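Local coordinates for ICChI, a glycosylated chitinase (Ipomoea carnea, PDB 6IDN), which probably hydrolyses the beta-1,4 linkages of chitin as a glycosylated, TIM-barrel glycosidase of family 18, and also has lysozyme activity, at residues G129-Y134 against L167-N172; L137-W142 against T173-Y178; S15-C20 against I64-S69. All coordinates share one frame; numbering follows the deposited sequence.

Contact 1. Residues G129-Y134 against L167-N172. With NAG (2-acetamido-2-deoxy-beta-D-glucopyranose), chain C.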
loop_
_atom_site.group_PDB
_atom_site.type_symbol
_atom_site.label_atom_id
_atom_site.label_comp_id
_atom_site.label_asym_id
_atom_site.label_seq_id
_atom_site.Cartn_x
_atom_site.Cartn_y
_atom_site.Cartn_z
ATOM N N GLY A 129 2.315 -16.550 -3.046
ATOM C CA GLY A 129 1.346 -17.154 -3.938
ATOM C C GLY A 129 1.657 -16.880 -5.397
ATOM O O GLY A 129 2.603 -16.170 -5.754
ATOM N N SER A 130 0.820 -17.450 -6.263
ATOM C CA SER A 130 1.012 -17.287 -7.698
ATOM C C SER A 130 0.983 -15.814 -8.081
ATOM O O SER A 130 0.206 -15.023 -7.538
ATOM C CB SER A 130 -0.071 -18.041 -8.473
ATOM O OG SER A 130 0.001 -17.721 -9.850
ATOM N N ASN A 131 1.826 -15.448 -9.043
ATOM C CA ASN A 131 1.890 -14.078 -9.528
ATOM C C ASN A 131 0.880 -13.777 -10.629
ATOM O O ASN A 131 0.802 -12.629 -11.072
ATOM C CB ASN A 131 3.281 -13.791 -10.072
ATOM C CG ASN A 131 3.511 -14.468 -11.397
ATOM O OD1 ASN A 131 3.288 -15.671 -11.530
ATOM N ND2 ASN A 131 3.902 -13.690 -12.405
ATOM N N ASP A 132 0.110 -14.758 -11.078
ATOM C CA ASP A 132 -0.705 -14.624 -12.280
ATOM C C ASP A 132 -1.967 -13.795 -12.051
ATOM O O ASP A 132 -2.608 -13.857 -10.995
ATOM C CB ASP A 132 -1.109 -16.010 -12.814
ATOM C CG ASP A 132 0.022 -16.727 -13.514
ATOM O OD1 ASP A 132 1.042 -16.068 -13.813
ATOM O OD2 ASP A 132 -0.114 -17.946 -13.785
ATOM N N TYR A 133 -2.339 -13.038 -13.085
ATOM C CA TYR A 133 -3.627 -12.335 -13.248
ATOM C C TYR A 133 -3.776 -11.077 -12.401
ATOM O O TYR A 133 -4.858 -10.469 -12.424
ATOM C CB TYR A 133 -4.822 -13.264 -12.991
ATOM C CG TYR A 133 -4.731 -14.532 -13.792
ATOM C CD1 TYR A 133 -4.783 -14.499 -15.177
ATOM C CD2 TYR A 133 -4.578 -15.751 -13.168
ATOM C CE1 TYR A 133 -4.676 -15.647 -15.915
ATOM C CE2 TYR A 133 -4.463 -16.903 -13.891
ATOM C CZ TYR A 133 -4.529 -16.857 -15.268
ATOM O OH TYR A 133 -4.417 -18.026 -16.000
ATOM N N TYR A 134 -2.736 -10.625 -11.692
ATOM C CA TYR A 134 -2.839 -9.333 -11.014
ATOM C C TYR A 134 -2.877 -8.184 -12.015
ATOM O O TYR A 134 -3.446 -7.116 -11.716
ATOM C CB TYR A 134 -1.680 -9.176 -10.021
ATOM C CG TYR A 134 -1.890 -10.047 -8.803
ATOM C CD1 TYR A 134 -2.908 -9.763 -7.909
ATOM C CD2 TYR A 134 -1.090 -11.160 -8.566
ATOM C CE1 TYR A 134 -3.131 -10.564 -6.796
ATOM C CE2 TYR A 134 -1.313 -11.972 -7.456
ATOM C CZ TYR A 134 -2.323 -11.666 -6.576
ATOM O OH TYR A 134 -2.540 -12.466 -5.479
ATOM N N LEU A 167 4.707 -8.753 -8.834
ATOM C CA LEU A 167 4.027 -7.562 -9.310
ATOM C C LEU A 167 4.538 -7.036 -10.637
ATOM O O LEU A 167 4.035 -6.004 -11.101
ATOM C CB LEU A 167 4.112 -6.446 -8.258
ATOM C CG LEU A 167 3.289 -6.738 -7.011
ATOM C CD1 LEU A 167 3.650 -5.773 -5.897
ATOM C CD2 LEU A 167 1.804 -6.640 -7.365
ATOM N N ARG A 168 5.510 -7.691 -11.277
ATOM C CA ARG A 168 6.048 -7.096 -12.500
ATOM C C ARG A 168 4.968 -6.963 -13.565
ATOM O O ARG A 168 4.888 -5.931 -14.233
ATOM C CB ARG A 168 7.250 -7.888 -13.019
ATOM C CG ARG A 168 6.955 -9.242 -13.522
ATOM C CD ARG A 168 8.245 -9.987 -13.844
ATOM N NE ARG A 168 8.917 -9.437 -15.016
ATOM C CZ ARG A 168 10.020 -9.951 -15.553
ATOM N NH1 ARG A 168 10.600 -11.024 -15.011
ATOM N NH2 ARG A 168 10.558 -9.385 -16.626
ATOM N N GLU A 169 4.085 -7.957 -13.693
ATOM C CA GLU A 169 3.053 -7.894 -14.730
ATOM C C GLU A 169 2.028 -6.821 -14.411
ATOM O O GLU A 169 1.579 -6.092 -15.304
ATOM C CB GLU A 169 2.354 -9.244 -14.883
ATOM C CG GLU A 169 3.195 -10.334 -15.525
ATOM C CD GLU A 169 2.429 -11.636 -15.669
ATOM O OE1 GLU A 169 1.344 -11.758 -15.061
ATOM O OE2 GLU A 169 2.897 -12.549 -16.387
ATOM N N ALA A 170 1.621 -6.724 -13.149
ATOM C CA ALA A 170 0.660 -5.693 -12.781
ATOM C C ALA A 170 1.247 -4.312 -13.031
ATOM O O ALA A 170 0.606 -3.447 -13.648
ATOM C CB ALA A 170 0.256 -5.870 -11.311
ATOM N N ILE A 171 2.491 -4.102 -12.601
ATOM C CA ILE A 171 3.108 -2.792 -12.789
ATOM C C ILE A 171 3.275 -2.474 -14.266
ATOM O O ILE A 171 3.141 -1.318 -14.674
ATOM C CB ILE A 171 4.442 -2.718 -12.014
ATOM C CG1 ILE A 171 4.121 -2.623 -10.518
ATOM C CG2 ILE A 171 5.266 -1.505 -12.433
ATOM C CD1 ILE A 171 5.321 -2.917 -9.597
ATOM N N ASN A 172 3.534 -3.488 -15.100
ATOM C CA ASN A 172 3.742 -3.278 -16.529
ATOM C C ASN A 172 2.461 -2.924 -17.278
ATOM O O ASN A 172 2.534 -2.648 -18.485
ATOM C CB ASN A 172 4.358 -4.547 -17.130
ATOM C CG ASN A 172 5.257 -4.286 -18.325
ATOM O OD1 ASN A 172 5.449 -3.154 -18.787
ATOM N ND2 ASN A 172 5.842 -5.361 -18.824
HETATM C C1 NAG C . 6.722 -5.293 -19.951
HETATM C C2 NAG C . 8.007 -6.083 -19.707
HETATM C C3 NAG C . 8.872 -6.099 -20.974
HETATM C C4 NAG C . 8.044 -6.567 -22.165
HETATM C C5 NAG C . 6.778 -5.726 -22.288
HETATM C C6 NAG C . 5.843 -6.191 -23.381
HETATM C C7 NAG C . 8.906 -6.176 -17.421
HETATM C C8 NAG C . 9.680 -5.446 -16.362
HETATM N N2 NAG C . 8.738 -5.525 -18.578
HETATM O O3 NAG C . 9.987 -6.975 -20.799
HETATM O O4 NAG C . 8.805 -6.450 -23.363
HETATM O O5 NAG C . 6.038 -5.826 -21.064
HETATM O O6 NAG C . 4.669 -5.390 -23.436
HETATM O O7 NAG C . 8.478 -7.312 -17.246
HETATM O O HOH W 1 0.141 -10.835 -12.684
HETATM O O HOH W 2 -1.071 -12.658 -15.686
#

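Contact 2. Residues L137-W142 against T173-Y178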
loop_
_atom_site.group_PDB
_atom_site.type_symbol
_atom_site.label_atom_id
_atom_site.label_comp_id
_atom_site.label_asym_id
_atom_site.label_seq_id
_atom_site.Cartn_x
_atom_site.Cartn_y
_atom_site.Cartn_z
ATOM N N LEU A 137 -6.532 -8.090 -12.709
ATOM C CA LEU A 137 -7.242 -7.476 -11.585
ATOM C C LEU A 137 -7.129 -5.955 -11.637
ATOM O O LEU A 137 -8.131 -5.248 -11.457
ATOM C CB LEU A 137 -6.712 -8.029 -10.246
ATOM C CG LEU A 137 -7.295 -7.435 -8.955
ATOM C CD1 LEU A 137 -8.827 -7.595 -8.932
ATOM C CD2 LEU A 137 -6.653 -8.067 -7.732
ATOM N N ALA A 138 -5.923 -5.431 -11.903
ATOM C CA ALA A 138 -5.762 -3.982 -11.999
ATOM C C ALA A 138 -6.593 -3.420 -13.144
ATOM O O ALA A 138 -7.224 -2.363 -13.002
ATOM C CB ALA A 138 -4.287 -3.615 -12.181
ATOM N N GLU A 139 -6.591 -4.111 -14.290
ATOM C CA GLU A 139 -7.356 -3.649 -15.444
ATOM C C GLU A 139 -8.853 -3.667 -15.150
ATOM O O GLU A 139 -9.586 -2.750 -15.537
ATOM C CB GLU A 139 -7.011 -4.530 -16.658
ATOM C CG GLU A 139 -5.609 -4.199 -17.267
ATOM C CD GLU A 139 -5.139 -5.198 -18.314
ATOM O OE1 GLU A 139 -5.699 -6.314 -18.379
ATOM O OE2 GLU A 139 -4.222 -4.865 -19.101
ATOM N N GLN A 140 -9.334 -4.701 -14.458
ATOM C CA GLN A 140 -10.765 -4.752 -14.181
ATOM C C GLN A 140 -11.186 -3.713 -13.150
ATOM O O GLN A 140 -12.294 -3.173 -13.252
ATOM C CB GLN A 140 -11.156 -6.158 -13.726
ATOM C CG GLN A 140 -10.935 -7.228 -14.793
ATOM C CD GLN A 140 -11.947 -7.199 -15.939
ATOM O OE1 GLN A 140 -11.800 -7.931 -16.913
ATOM N NE2 GLN A 140 -12.969 -6.363 -15.832
ATOM N N LEU A 141 -10.325 -3.419 -12.171
ATOM C CA LEU A 141 -10.608 -2.305 -11.255
ATOM C C LEU A 141 -10.623 -0.967 -11.989
ATOM O O LEU A 141 -11.455 -0.098 -11.698
ATOM C CB LEU A 141 -9.565 -2.271 -10.142
ATOM C CG LEU A 141 -9.716 -3.376 -9.101
ATOM C CD1 LEU A 141 -8.461 -3.470 -8.238
ATOM C CD2 LEU A 141 -10.925 -3.141 -8.220
ATOM N N TRP A 142 -9.693 -0.767 -12.923
ATOM C CA TRP A 142 -9.666 0.469 -13.706
ATOM C C TRP A 142 -10.975 0.650 -14.460
ATOM O O TRP A 142 -11.539 1.750 -14.492
ATOM C CB TRP A 142 -8.468 0.412 -14.661
ATOM C CG TRP A 142 -8.174 1.619 -15.531
ATOM C CD1 TRP A 142 -7.260 2.612 -15.285
ATOM C CD2 TRP A 142 -8.718 1.897 -16.832
ATOM N NE1 TRP A 142 -7.245 3.512 -16.324
ATOM C CE2 TRP A 142 -8.135 3.099 -17.284
ATOM C CE3 TRP A 142 -9.678 1.273 -17.638
ATOM C CZ2 TRP A 142 -8.451 3.661 -18.518
ATOM C CZ3 TRP A 142 -9.983 1.831 -18.866
ATOM C CH2 TRP A 142 -9.384 3.016 -19.289
ATOM N N THR A 173 1.304 -2.945 -16.609
ATOM C CA THR A 173 0.077 -2.467 -17.244
ATOM C C THR A 173 0.114 -0.970 -17.488
ATOM O O THR A 173 -0.699 -0.469 -18.278
ATOM C CB THR A 173 -1.178 -2.752 -16.398
ATOM O OG1 THR A 173 -1.121 -2.034 -15.148
ATOM C CG2 THR A 173 -1.397 -4.251 -16.158
ATOM N N SER A 174 1.009 -0.254 -16.800
ATOM C CA SER A 174 1.114 1.203 -16.823
ATOM C C SER A 174 -0.081 1.889 -16.177
ATOM O O SER A 174 -0.244 3.105 -16.343
ATOM C CB SER A 174 1.295 1.743 -18.247
ATOM O OG SER A 174 2.310 1.036 -18.947
ATOM N N LEU A 175 -0.904 1.156 -15.432
ATOM C CA LEU A 175 -2.123 1.711 -14.850
ATOM C C LEU A 175 -1.975 2.075 -13.378
ATOM O O LEU A 175 -2.931 2.585 -12.777
ATOM C CB LEU A 175 -3.282 0.728 -15.026
ATOM C CG LEU A 175 -3.708 0.506 -16.481
ATOM C CD1 LEU A 175 -4.830 -0.498 -16.567
ATOM C CD2 LEU A 175 -4.115 1.826 -17.152
ATOM N N PHE A 176 -0.822 1.844 -12.762
ATOM C CA PHE A 176 -0.744 2.124 -11.329
ATOM C C PHE A 176 -0.474 3.598 -11.059
ATOM O O PHE A 176 0.428 4.205 -11.648
ATOM C CB PHE A 176 0.296 1.220 -10.660
ATOM C CG PHE A 176 -0.258 -0.123 -10.340
ATOM C CD1 PHE A 176 -0.416 -1.057 -11.342
ATOM C CD2 PHE A 176 -0.756 -0.407 -9.084
ATOM C CE1 PHE A 176 -0.993 -2.295 -11.082
ATOM C CE2 PHE A 176 -1.332 -1.640 -8.808
ATOM C CZ PHE A 176 -1.452 -2.590 -9.811
ATOM N N ASP A 177 -1.298 4.176 -10.184
ATOM C CA ASP A 177 -1.144 5.564 -9.764
ATOM C C ASP A 177 0.022 5.731 -8.812
ATOM O O ASP A 177 0.696 6.759 -8.835
ATOM C CB ASP A 177 -2.434 6.032 -9.100
ATOM C CG ASP A 177 -3.605 5.908 -10.027
ATOM O OD1 ASP A 177 -3.741 6.798 -10.898
ATOM O OD2 ASP A 177 -4.362 4.911 -9.952
ATOM N N TYR A 178 0.278 4.725 -7.984
ATOM C CA TYR A 178 1.319 4.771 -6.970
ATOM C C TYR A 178 2.077 3.463 -7.003
ATOM O O TYR A 178 1.468 2.402 -7.117
ATOM C CB TYR A 178 0.730 4.960 -5.543
ATOM C CG TYR A 178 -0.104 6.210 -5.363
ATOM C CD1 TYR A 178 -1.468 6.177 -5.615
ATOM C CD2 TYR A 178 0.468 7.399 -4.960
ATOM C CE1 TYR A 178 -2.228 7.285 -5.488
ATOM C CE2 TYR A 178 -0.313 8.537 -4.812
ATOM C CZ TYR A 178 -1.661 8.460 -5.093
ATOM O OH TYR A 178 -2.485 9.552 -4.959
#

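Contact 3. Residues S15-C20 against I64-S69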
loop_
_atom_site.group_PDB
_atom_site.type_symbol
_atom_site.label_atom_id
_atom_site.label_comp_id
_atom_site.label_asym_id
_atom_site.label_seq_id
_atom_site.Cartn_x
_atom_site.Cartn_y
_atom_site.Cartn_z
ATOM N N SER A 15 -6.031 4.379 16.808
ATOM C CA SER A 15 -7.169 4.301 15.905
ATOM C C SER A 15 -6.817 4.914 14.553
ATOM O O SER A 15 -5.810 5.613 14.389
ATOM C CB SER A 15 -8.388 5.006 16.512
ATOM O OG SER A 15 -8.198 6.412 16.562
ATOM N N LEU A 16 -7.648 4.618 13.557
ATOM C CA LEU A 16 -7.449 5.239 12.255
ATOM C C LEU A 16 -7.598 6.752 12.357
ATOM O O LEU A 16 -6.836 7.503 11.740
ATOM C CB LEU A 16 -8.438 4.650 11.250
ATOM C CG LEU A 16 -8.375 5.180 9.824
ATOM C CD1 LEU A 16 -7.053 4.846 9.129
ATOM C CD2 LEU A 16 -9.565 4.627 9.035
ATOM N N ARG A 17 -8.563 7.220 13.157
ATOM C CA ARG A 17 -8.727 8.657 13.358
ATOM C C ARG A 17 -7.471 9.279 13.958
ATOM O O ARG A 17 -7.014 10.333 13.507
ATOM C CB ARG A 17 -9.936 8.940 14.258
ATOM C CG ARG A 17 -10.071 10.420 14.634
ATOM C CD ARG A 17 -11.224 10.704 15.600
ATOM N NE ARG A 17 -12.519 10.422 14.988
ATOM C CZ ARG A 17 -13.258 11.324 14.351
ATOM N NH1 ARG A 17 -12.838 12.576 14.247
ATOM N NH2 ARG A 17 -14.420 10.971 13.816
ATOM N N GLU A 18 -6.907 8.643 14.986
ATOM C CA GLU A 18 -5.687 9.165 15.593
ATOM C C GLU A 18 -4.534 9.151 14.600
ATOM O O GLU A 18 -3.702 10.068 14.578
ATOM C CB GLU A 18 -5.331 8.347 16.833
ATOM C CG GLU A 18 -6.255 8.610 18.014
ATOM C CD GLU A 18 -6.123 7.570 19.104
ATOM O OE1 GLU A 18 -5.526 6.502 18.864
ATOM O OE2 GLU A 18 -6.610 7.828 20.223
ATOM N N THR A 19 -4.464 8.107 13.783
ATOM C CA THR A 19 -3.441 8.045 12.750
ATOM C C THR A 19 -3.566 9.223 11.791
ATOM O O THR A 19 -2.578 9.900 11.480
ATOM C CB THR A 19 -3.563 6.708 12.027
ATOM O OG1 THR A 19 -3.315 5.661 12.977
ATOM C CG2 THR A 19 -2.565 6.604 10.866
ATOM N N CYS A 20 -4.785 9.504 11.333
ATOM C CA CYS A 20 -4.969 10.650 10.454
ATOM C C CYS A 20 -4.674 11.956 11.177
ATOM O O CYS A 20 -4.121 12.887 10.582
ATOM C CB CYS A 20 -6.383 10.642 9.879
ATOM S SG CYS A 20 -6.567 9.303 8.710
ATOM N N ILE A 64 -12.928 6.717 8.405
ATOM C CA ILE A 64 -12.516 6.855 7.008
ATOM C C ILE A 64 -13.037 8.173 6.448
ATOM O O ILE A 64 -12.298 8.948 5.829
ATOM C CB ILE A 64 -13.012 5.652 6.182
ATOM C CG1 ILE A 64 -12.359 4.348 6.662
ATOM C CG2 ILE A 64 -12.740 5.853 4.685
ATOM C CD1 ILE A 64 -13.095 3.089 6.196
ATOM N N SER A 65 -14.323 8.454 6.668
ATOM C CA SER A 65 -14.882 9.711 6.189
ATOM C C SER A 65 -14.124 10.901 6.765
ATOM O O SER A 65 -13.866 11.885 6.062
ATOM C CB SER A 65 -16.362 9.795 6.551
ATOM O OG SER A 65 -16.980 10.865 5.863
ATOM N N TYR A 66 -13.770 10.828 8.045
ATOM C CA TYR A 66 -13.043 11.926 8.675
ATOM C C TYR A 66 -11.655 12.080 8.060
ATOM O O TYR A 66 -11.226 13.197 7.749
ATOM C CB TYR A 66 -12.950 11.692 10.179
ATOM C CG TYR A 66 -12.035 12.666 10.878
ATOM C CD1 TYR A 66 -12.463 13.956 11.187
ATOM C CD2 TYR A 66 -10.740 12.301 11.225
ATOM C CE1 TYR A 66 -11.617 14.851 11.827
ATOM C CE2 TYR A 66 -9.892 13.187 11.869
ATOM C CZ TYR A 66 -10.338 14.461 12.167
ATOM O OH TYR A 66 -9.489 15.348 12.797
ATOM N N CYS A 67 -10.943 10.967 7.870
ATOM C CA CYS A 67 -9.644 11.025 7.203
ATOM C C CYS A 67 -9.768 11.667 5.830
ATOM O O CYS A 67 -8.974 12.537 5.464
ATOM C CB CYS A 67 -9.053 9.624 7.074
ATOM S SG CYS A 67 -8.555 8.878 8.606
ATOM N N LYS A 68 -10.768 11.246 5.054
ATOM C CA LYS A 68 -10.932 11.804 3.717
ATOM C C LYS A 68 -11.281 13.288 3.761
ATOM O O LYS A 68 -10.850 14.049 2.885
ATOM C CB LYS A 68 -11.985 10.998 2.948
ATOM C CG LYS A 68 -11.548 9.551 2.684
ATOM C CD LYS A 68 -12.716 8.681 2.238
ATOM C CE LYS A 68 -13.341 9.218 0.953
ATOM N NZ LYS A 68 -14.460 8.354 0.482
ATOM N N SER A 69 -12.028 13.727 4.780
ATOM C CA SER A 69 -12.340 15.146 4.913
ATOM C C SER A 69 -11.085 15.990 5.091
ATOM O O SER A 69 -11.112 17.189 4.801
ATOM C CB SER A 69 -13.301 15.376 6.083
ATOM O OG SER A 69 -12.614 15.441 7.321
#

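Contact 1. Residues G129-Y134 against L167-N172
Glu-169 and the backbone of Asn-131 to Tyr-134 meet through water rather than directly. The Glu-169 side chain leaves its short helix with CG anti to the carbonyl carbon (chi1 -71°) and is extended beyond it, which carries the carboxylate to the loop that follows barrel strand 121-126. There OE1 accepts from two waters. One lies 2.8 Å from Glu-169 OE1, also donates to Asn-131 O and takes a weak bond from Tyr-134 N; the other, 2.7 Å from Glu-169 OE1, accepts from Tyr-133 N. The carboxylate thus reaches the first turn of helix 134-148 at second hand, just where Tyr-133 stands as N-cap. On the loop side, Ser-130 OG accepts from Asp-132 N in an ST turn. Deeper in, Tyr-134 CB rests on Ala-170 CB at 4.0 Å, while the tyrosine ring turns off toward Phe-124 and Ile-126 of the strand. Segment 167-172 also carries the glycan: Asn-172 ND2 is covalently bonded to C1 of an N-acetylglucosamine. Arg-168, its chain bent at chi3 (-70°), offers two N-H groups to one acetamido oxygen, NE to O7 of the sugar at 3.1 Å and NH2 to the same O7 at 3.0 Å. This fork would limit rotation of the acetamido group. Asp-132 OD1 stands 4.5 Å from Glu-169 OE1, a like-charged pair that probably raises the cost of ionising both, and the two water donors on OE1 would offset part of that cost.

Contact 2. Residues L137-W142 against T173-Y178
Leu-175 lies across the indole of Trp-142 at about a right angle, putting a methyl over one face of the ring. This is a CH-pi contact: Leu-175 CD2 sits 4.0 Å from the centroid of the five-membered ring of Trp-142, 27° off its normal, and is nearest to CD1 and NE1. Trp-142 CG stands anti to the backbone N (chi1 -177°), and the ring, turned about chi2 (98°), presents a face to the leucine. The other leucine branch turns to the preceding helical turn, where Leu-175 CD1 touches Glu-139 CG at 3.8 Å, again with the side chains at about a right angle. Farther inward Ala-138 CB meets the Phe-176 ring obliquely, 3.7 Å from CE1 of Phe-176. That ring also packs edge-to-face with Phe-124 of strand 121-126, so helix 134-148, the barrel wall and the loop leading into strand 178-182 come together here. The loop is shaped by an ST turn in which Thr-173 OG1 accepts from Leu-175 N at 3.2 Å; the same hydroxyl is hydrogen-bonded to Ala-170 O. No hydrogen bond joins the two segments. Adhesion is therefore apolar and CH-pi in kind, with Trp-142 NE1 under the Leu-175 methyl and Glu-139 OE2 only grazing Thr-173 CG2.

Contact 3. Residues S15-C20 against I64-S69
Cys-20 and Cys-67 form a disulfide, its S-S torsion 103°, between two nearly parallel helices on the outside of the TIM barrel, 16-21 and 60-69, whose short segments run 11° apart with axes 9.2 Å from each other. Beside it, Leu-16 CG lies 3.9 Å from Cys-67 SG, and Leu-16 CD2 packs on Ile-64 CG1 at 3.7 Å, facing the barrel. On the outer side Arg-17 makes a cation-pi contact with Tyr-66. Its chain runs out with CG anti to the backbone N, then bends at chi3, and NH1 of Arg-17 comes to lie 3.3 Å above the Tyr-66 ring plane, over its centre, with guanidinium and ring planes 33° apart. The ring is held at its far end by Tyr-66 OH bonding to Asp-21. An alanine in place of Tyr-66 would probably leave the Arg-17 guanidinium without its aromatic seat, free to swing, and Asp-21 without its hydroxyl partner. Glu-63 OE1 accepts from Arg-17 N, tying one helix to the start of the other. Ser-15 and Glu-18 close a capping box: Glu-18 N donates to Ser-15 OG at 3.0 Å, and Ser-15 N returns a bond to Glu-18 OE1 from above the carboxylate plane.

From the N terminus, contact 3 comes first: it closes the loop running from helix 16-21 through strand 27-36 to helix 60-69, joining two neighbouring outer helices of the barrel by a covalent bond. Contacts 1 and 2 open only later, in series with it, and their segments alternate along the chain, so they cross rather than nest. Both close over the chain that runs through helix 134-148 and strand 153-156, contact 1 at helix 168-171 and contact 2 at the loop before strand 178-182. These two contacts touch, Phe-176 CE1 packing 3.2 Å from Ala-170 O. Contact 3 lies across the chain's centre from contact 1, their centres about 31 Å apart.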